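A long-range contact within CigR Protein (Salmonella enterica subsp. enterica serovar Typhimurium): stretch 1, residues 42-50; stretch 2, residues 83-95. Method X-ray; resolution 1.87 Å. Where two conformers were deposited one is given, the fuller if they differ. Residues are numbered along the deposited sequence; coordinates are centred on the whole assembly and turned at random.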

ATOM      1  N   ASN A  42     -13.271  15.227  -5.599  1.00 34.33           N
ATOM      2  CA  ASN A  42     -12.859  15.789  -6.885  1.00 33.47           C
ATOM      3  C   ASN A  42     -11.450  16.324  -6.902  1.00 31.71           C
ATOM      4  O   ASN A  42     -11.102  17.134  -7.788  1.00 31.37           O
ATOM      5  N   LEU A  43     -10.619  15.872  -5.975  1.00 28.76           N
ATOM      6  CA  LEU A  43      -9.190  16.197  -6.086  1.00 28.47           C
ATOM      7  C   LEU A  43      -8.660  15.504  -7.327  1.00 30.86           C
ATOM      8  O   LEU A  43      -9.150  14.444  -7.723  1.00 30.26           O
ATOM      9  N   ALA A  44      -7.740  16.134  -8.026  1.00 29.08           N
ATOM     10  CA  ALA A  44      -7.215  15.507  -9.238  1.00 29.75           C
ATOM     11  C   ALA A  44      -5.700  15.311  -9.159  1.00 27.34           C
ATOM     12  O   ALA A  44      -4.990  16.315  -8.932  1.00 23.63           O
ATOM     13  N   ARG A  45      -5.189  14.057  -9.275  1.00 26.43           N
ATOM     14  CA  ARG A  45      -3.765  13.859  -9.435  0.60 26.01           C
ATOM     15  C   ARG A  45      -3.242  14.640 -10.636  1.00 24.45           C
ATOM     16  O   ARG A  45      -3.846  14.678 -11.689  1.00 26.54           O
ATOM     17  N   GLY A  46      -2.133  15.329 -10.436  1.00 23.28           N
ATOM     18  CA  GLY A  46      -1.487  16.087 -11.501  1.00 24.23           C
ATOM     19  C   GLY A  46      -1.943  17.542 -11.602  1.00 24.77           C
ATOM     20  O   GLY A  46      -1.418  18.305 -12.420  1.00 25.83           O
ATOM     21  N   LYS A  47      -2.879  17.936 -10.716  1.00 25.08           N
ATOM     22  CA  LYS A  47      -3.323  19.315 -10.639  1.00 24.43           C
ATOM     23  C   LYS A  47      -3.132  19.801  -9.208  1.00 23.42           C
ATOM     24  O   LYS A  47      -3.159  19.014  -8.283  1.00 23.82           O
ATOM     25  N   PRO A  48      -3.011  21.113  -9.018  1.00 24.44           N
ATOM     26  CA  PRO A  48      -2.836  21.671  -7.674  1.00 24.32           C
ATOM     27  C   PRO A  48      -4.101  21.482  -6.849  1.00 22.28           C
ATOM     28  O   PRO A  48      -5.179  21.323  -7.379  1.00 20.66           O
ATOM     29  N   LEU A  49      -3.945  21.452  -5.541  1.00 22.80           N
ATOM     30  CA  LEU A  49      -5.062  21.468  -4.645  1.00 23.89           C
ATOM     31  C   LEU A  49      -5.882  22.731  -4.950  1.00 24.25           C
ATOM     32  O   LEU A  49      -5.270  23.795  -5.190  1.00 21.41           O
ATOM     33  N   PRO A  50      -7.212  22.642  -5.006  1.00 23.17           N
ATOM     34  CA  PRO A  50      -7.980  23.852  -5.374  1.00 23.82           C
ATOM     35  C   PRO A  50      -7.730  25.007  -4.425  1.00 25.68           C
ATOM     36  O   PRO A  50      -7.425  24.767  -3.249  1.00 24.25           O
ATOM     37  N   LEU A  83      -0.584  13.391  -0.730  1.00 18.65           N
ATOM     38  CA  LEU A  83       0.756  13.761  -0.943  1.00 17.61           C
ATOM     39  C   LEU A  83       0.723  14.915  -1.975  1.00 21.13           C
ATOM     40  O   LEU A  83       0.147  14.767  -3.076  1.00 20.19           O
ATOM     41  N   ILE A  84       1.469  15.961  -1.677  1.00 20.36           N
ATOM     42  CA  ILE A  84       1.370  17.203  -2.456  1.00 23.48           C
ATOM     43  C   ILE A  84       2.787  17.676  -2.724  1.00 23.89           C
ATOM     44  O   ILE A  84       3.635  17.653  -1.808  1.00 26.93           O
ATOM     45  N   ALA A  85       3.069  18.042  -3.973  1.00 22.20           N
ATOM     46  CA  ALA A  85       4.342  18.654  -4.319  1.00 24.66           C
ATOM     47  C   ALA A  85       4.502  20.013  -3.634  1.00 26.88           C
ATOM     48  O   ALA A  85       3.587  20.869  -3.650  1.00 28.23           O
ATOM     49  N   LEU A  86       5.663  20.216  -3.027  1.00 27.38           N
ATOM     50  CA  LEU A  86       5.929  21.433  -2.343  1.00 28.37           C
ATOM     51  C   LEU A  86       5.947  22.535  -3.372  1.00 29.69           C
ATOM     52  O   LEU A  86       6.339  22.333  -4.501  1.00 30.91           O
ATOM     53  N   SER A  87       5.565  23.705  -2.957  1.00 29.71           N
ATOM     54  CA  SER A  87       5.581  24.866  -3.841  1.00 31.92           C
ATOM     55  C   SER A  87       4.401  24.855  -4.827  1.00 30.74           C
ATOM     56  O   SER A  87       3.594  25.792  -4.779  1.00 33.54           O
ATOM     57  N   THR A  88       4.281  23.868  -5.718  1.00 25.98           N
ATOM     58  CA  THR A  88       3.201  23.906  -6.724  1.00 25.26           C
ATOM     59  C   THR A  88       1.877  23.396  -6.192  1.00 26.00           C
ATOM     60  O   THR A  88       0.801  23.643  -6.797  1.00 26.05           O
ATOM     61  N   ALA A  89       1.941  22.674  -5.075  1.00 24.64           N
ATOM     62  CA  ALA A  89       0.708  22.128  -4.414  1.00 24.72           C
ATOM     63  C   ALA A  89       0.015  21.100  -5.340  1.00 22.71           C
ATOM     64  O   ALA A  89      -1.091  20.704  -5.077  1.00 24.72           O
ATOM     65  N   VAL A  90       0.753  20.565  -6.308  1.00 21.55           N
ATOM     66  CA  VAL A  90       0.261  19.512  -7.229  1.00 22.02           C
ATOM     67  C   VAL A  90      -0.010  18.213  -6.469  1.00 22.39           C
ATOM     68  O   VAL A  90       0.878  17.668  -5.815  1.00 23.34           O
ATOM     69  N   VAL A  91      -1.236  17.767  -6.569  1.00 22.03           N
ATOM     70  CA  VAL A  91      -1.694  16.580  -5.903  1.00 23.49           C
ATOM     71  C   VAL A  91      -1.052  15.379  -6.594  1.00 23.12           C
ATOM     72  O   VAL A  91      -1.175  15.186  -7.803  1.00 22.45           O
ATOM     73  N   THR A  92      -0.438  14.545  -5.779  1.00 20.93           N
ATOM     74  CA  THR A  92       0.408  13.474  -6.264  1.00 20.71           C
ATOM     75  C   THR A  92      -0.092  12.062  -5.909  1.00 22.36           C
ATOM     76  O   THR A  92       0.139  11.079  -6.643  1.00 19.98           O
ATOM     77  N   ALA A  93      -0.769  11.920  -4.794  1.00 20.24           N
ATOM     78  CA  ALA A  93      -1.392  10.662  -4.397  1.00 21.35           C
ATOM     79  C   ALA A  93      -2.437  11.036  -3.438  1.00 21.92           C
ATOM     80  O   ALA A  93      -2.257  12.031  -2.726  1.00 21.97           O
ATOM     81  N   ILE A  94      -3.540  10.283  -3.465  1.00 20.73           N
ATOM     82  CA  ILE A  94      -4.671  10.556  -2.669  1.00 21.59           C
ATOM     83  C   ILE A  94      -5.087   9.203  -2.036  1.00 21.99           C
ATOM     84  O   ILE A  94      -5.295   8.212  -2.721  1.00 22.21           O
ATOM     85  N   ILE A  95      -5.225   9.183  -0.733  1.00 21.22           N
ATOM     86  CA  ILE A  95      -5.819   8.047  -0.011  1.00 21.37           C
ATOM     87  C   ILE A  95      -6.997   8.547   0.749  1.00 21.75           C
ATOM     88  O   ILE A  95      -6.892   9.257   1.753  1.00 21.81           O
TER

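V91 lies at the centre of the contact and gives up more surface to the other stretch than any other residue. Its CA-to-CB bond points toward stretch 1 and chi1 is t (170°), which places V91 CG2 4.0 Å from L49 CD1; V91 CB itself, set by the backbone, lies 3.6 Å from the carbonyl atom A44 O. The side chain of V91 therefore packs against a leucine and against the backbone of the A44-K47 turn at once. L49 sets off sideways from its CA, in the t, p rotamer (chi1 -164°, chi2 66°); L49 CD1 meets V91 and is also 4.5 Å from I84 CD1, while L49 CD2 comes slightly closer to the isoleucine, 4.1 Å from I84 CD1. I84, m and t, points toward stretch 1 from the neighbouring strand and closes this buried end of the cluster.

At the other end I94, also m and t and also directed toward stretch 1, reaches L43, with I94 CD1 3.8 Å from L43 CB. L43 points back toward stretch 2 with the m, t rotamer. V91 and I94 thus face stretch 1, whereas the CA-to-CB bonds of T92 and A93 between them point away.

V90, chi1 t, leaves sideways and covers the turn: V90 CG1 lies 3.5 Å from the carbonyl carbon G46 C. G46 is at phi/psi 91/-1, in a type II turn, where a CB would be jammed against the carbonyl oxygen of R45; the backbone itself calls for glycine. Beyond it P48, its ring C-gamma endo, rests its CB 3.7 Å from T88 O.

Backbone polar groups tie this packing together. G46 N donates to V91 O (2.8 Å), V91 N to K47 O (2.9 Å) and L49 N to A89 O (3.0 Å), the first two nearly linear. R45 CA and P48 CA add CA-H...O contacts, to V91 O and A89 O respectively, both 3.3 Å. No side chain hydrogen-bonds across the contact.

On the exposed edge R45 starts sideways, chi1 m and chi2 t, and its aliphatic part lies along the strand, CG 3.9 Å from T92 O and 4.5 Å from I94 CD1. That same T92 O sits over one face of the guanidinium, but no hydrogen bond joins them. K47, m then t throughout, points away and contributes its carbonyl rather than its amine. Within stretch 2, V90 N makes a weak hydrogen bond to T88 OG1 (3.4 Å), T88 being p, and T92 OG1 lies 3.0 Å from V90 O.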

ATOM      1  CB  ASN A  42     -13.851  16.882  -7.303  1.00 35.24           C
ATOM      2  CG  ASN A  42     -15.215  16.311  -7.528  1.00 41.27           C
ATOM      3  OD1 ASN A  42     -15.328  15.284  -8.177  1.00 45.91           O
ATOM      4  ND2 ASN A  42     -16.252  16.923  -6.958  1.00 43.21           N
ATOM      5  CB  LEU A  43      -8.453  15.761  -4.827  1.00 28.67           C
ATOM      6  CG  LEU A  43      -8.942  16.425  -3.552  1.00 29.19           C
ATOM      7  CD1 LEU A  43      -8.047  15.985  -2.405  1.00 29.70           C
ATOM      8  CD2 LEU A  43      -8.981  17.962  -3.619  1.00 28.89           C
ATOM      9  CB  ALA A  44      -7.573  16.408 -10.375  1.00 29.38           C
ATOM     10  CB  ARG A  45      -3.356  12.388  -9.603  0.60 28.94           C
ATOM     11  CG  ARG A  45      -3.303  11.522  -8.354  0.60 32.48           C
ATOM     12  CD  ARG A  45      -3.006  10.059  -8.749  0.60 34.44           C
ATOM     13  NE  ARG A  45      -2.202  10.008  -9.973  0.60 34.52           N
ATOM     14  CZ  ARG A  45      -1.417   9.010 -10.347  0.60 38.28           C
ATOM     15  NH1 ARG A  45      -1.317   7.868  -9.648  0.60 38.80           N
ATOM     16  NH2 ARG A  45      -0.746   9.158 -11.464  0.60 41.28           N
ATOM     17  CB  LYS A  47      -4.808  19.405 -11.018  1.00 24.93           C
ATOM     18  CG  LYS A  47      -5.093  19.073 -12.488  1.00 26.71           C
ATOM     19  CD  LYS A  47      -6.522  19.438 -12.783  1.00 29.19           C
ATOM     20  CE  LYS A  47      -6.912  19.154 -14.227  1.00 32.86           C
ATOM     21  NZ  LYS A  47      -8.336  19.477 -14.567  1.00 31.76           N
ATOM     22  CB  PRO A  48      -2.648  23.150  -7.906  1.00 25.45           C
ATOM     23  CG  PRO A  48      -2.770  23.373  -9.355  1.00 29.10           C
ATOM     24  CD  PRO A  48      -2.888  22.115 -10.095  1.00 27.12           C
ATOM     25  CB  LEU A  49      -4.485  21.548  -3.216  1.00 26.96           C
ATOM     26  CG  LEU A  49      -5.413  21.213  -2.093  1.00 30.93           C
ATOM     27  CD1 LEU A  49      -5.810  19.721  -2.165  1.00 30.43           C
ATOM     28  CD2 LEU A  49      -4.648  21.530  -0.806  1.00 32.47           C
ATOM     29  CB  PRO A  50      -9.398  23.422  -5.194  1.00 24.92           C
ATOM     30  CG  PRO A  50      -9.401  21.941  -5.423  1.00 25.46           C
ATOM     31  CD  PRO A  50      -8.088  21.474  -4.875  1.00 25.22           C
ATOM     32  CB  LEU A  83       1.548  12.643  -1.590  1.00 18.60           C
ATOM     33  CG  LEU A  83       3.060  12.831  -1.782  1.00 17.44           C
ATOM     34  CD1 LEU A  83       3.818  12.915  -0.439  1.00 17.03           C
ATOM     35  CD2 LEU A  83       3.682  11.765  -2.648  1.00 18.43           C
ATOM     36  CB  ILE A  84       0.578  18.235  -1.612  1.00 26.89           C
ATOM     37  CG1 ILE A  84      -0.879  17.824  -1.558  1.00 27.84           C
ATOM     38  CG2 ILE A  84       0.627  19.618  -2.175  1.00 30.20           C
ATOM     39  CD1 ILE A  84      -1.744  18.658  -0.607  1.00 32.79           C
ATOM     40  CB  ALA A  85       4.456  18.842  -5.833  1.00 26.74           C
ATOM     41  CB  LEU A  86       7.273  21.405  -1.607  1.00 27.70           C
ATOM     42  CG  LEU A  86       7.275  20.505  -0.350  1.00 30.18           C
ATOM     43  CD1 LEU A  86       8.724  20.541   0.207  1.00 32.62           C
ATOM     44  CD2 LEU A  86       6.288  20.915   0.731  1.00 33.95           C
ATOM     45  CB  SER A  87       6.895  25.062  -4.589  1.00 32.83           C
ATOM     46  OG  SER A  87       6.858  26.292  -5.350  1.00 32.40           O
ATOM     47  CB  THR A  88       3.561  23.034  -7.916  1.00 24.96           C
ATOM     48  OG1 THR A  88       3.762  21.710  -7.388  1.00 27.63           O
ATOM     49  CG2 THR A  88       4.827  23.456  -8.575  1.00 28.17           C
ATOM     50  CB  ALA A  89      -0.248  23.248  -3.990  1.00 25.11           C
ATOM     51  CB  VAL A  90       1.182  19.213  -8.406  1.00 21.53           C
ATOM     52  CG1 VAL A  90       0.614  18.040  -9.220  1.00 21.04           C
ATOM     53  CG2 VAL A  90       1.375  20.463  -9.331  1.00 23.96           C
ATOM     54  CB  VAL A  91      -3.202  16.517  -5.827  1.00 22.15           C
ATOM     55  CG1 VAL A  91      -3.669  15.145  -5.350  1.00 21.96           C
ATOM     56  CG2 VAL A  91      -3.748  17.651  -4.937  1.00 24.69           C
ATOM     57  CB  THR A  92       1.872  13.732  -5.761  1.00 22.66           C
ATOM     58  OG1 THR A  92       2.259  15.021  -6.255  1.00 24.24           O
ATOM     59  CG2 THR A  92       2.877  12.706  -6.277  1.00 24.49           C
ATOM     60  CB  ALA A  93      -0.396   9.702  -3.722  1.00 18.77           C
ATOM     61  CB  ILE A  94      -5.878  11.045  -3.500  1.00 22.92           C
ATOM     62  CG1 ILE A  94      -5.531  12.329  -4.273  1.00 23.70           C
ATOM     63  CG2 ILE A  94      -7.125  11.274  -2.621  1.00 22.25           C
ATOM     64  CD1 ILE A  94      -6.507  12.550  -5.421  1.00 24.07           C
ATOM     65  CB  ILE A  95      -4.769   7.440   0.938  1.00 23.31           C
ATOM     66  CG1 ILE A  95      -3.519   7.121   0.123  1.00 25.58           C
ATOM     67  CG2 ILE A  95      -5.294   6.222   1.674  1.00 22.42           C
ATOM     68  CD1 ILE A  95      -2.321   6.763   0.975  1.00 26.21           C
TER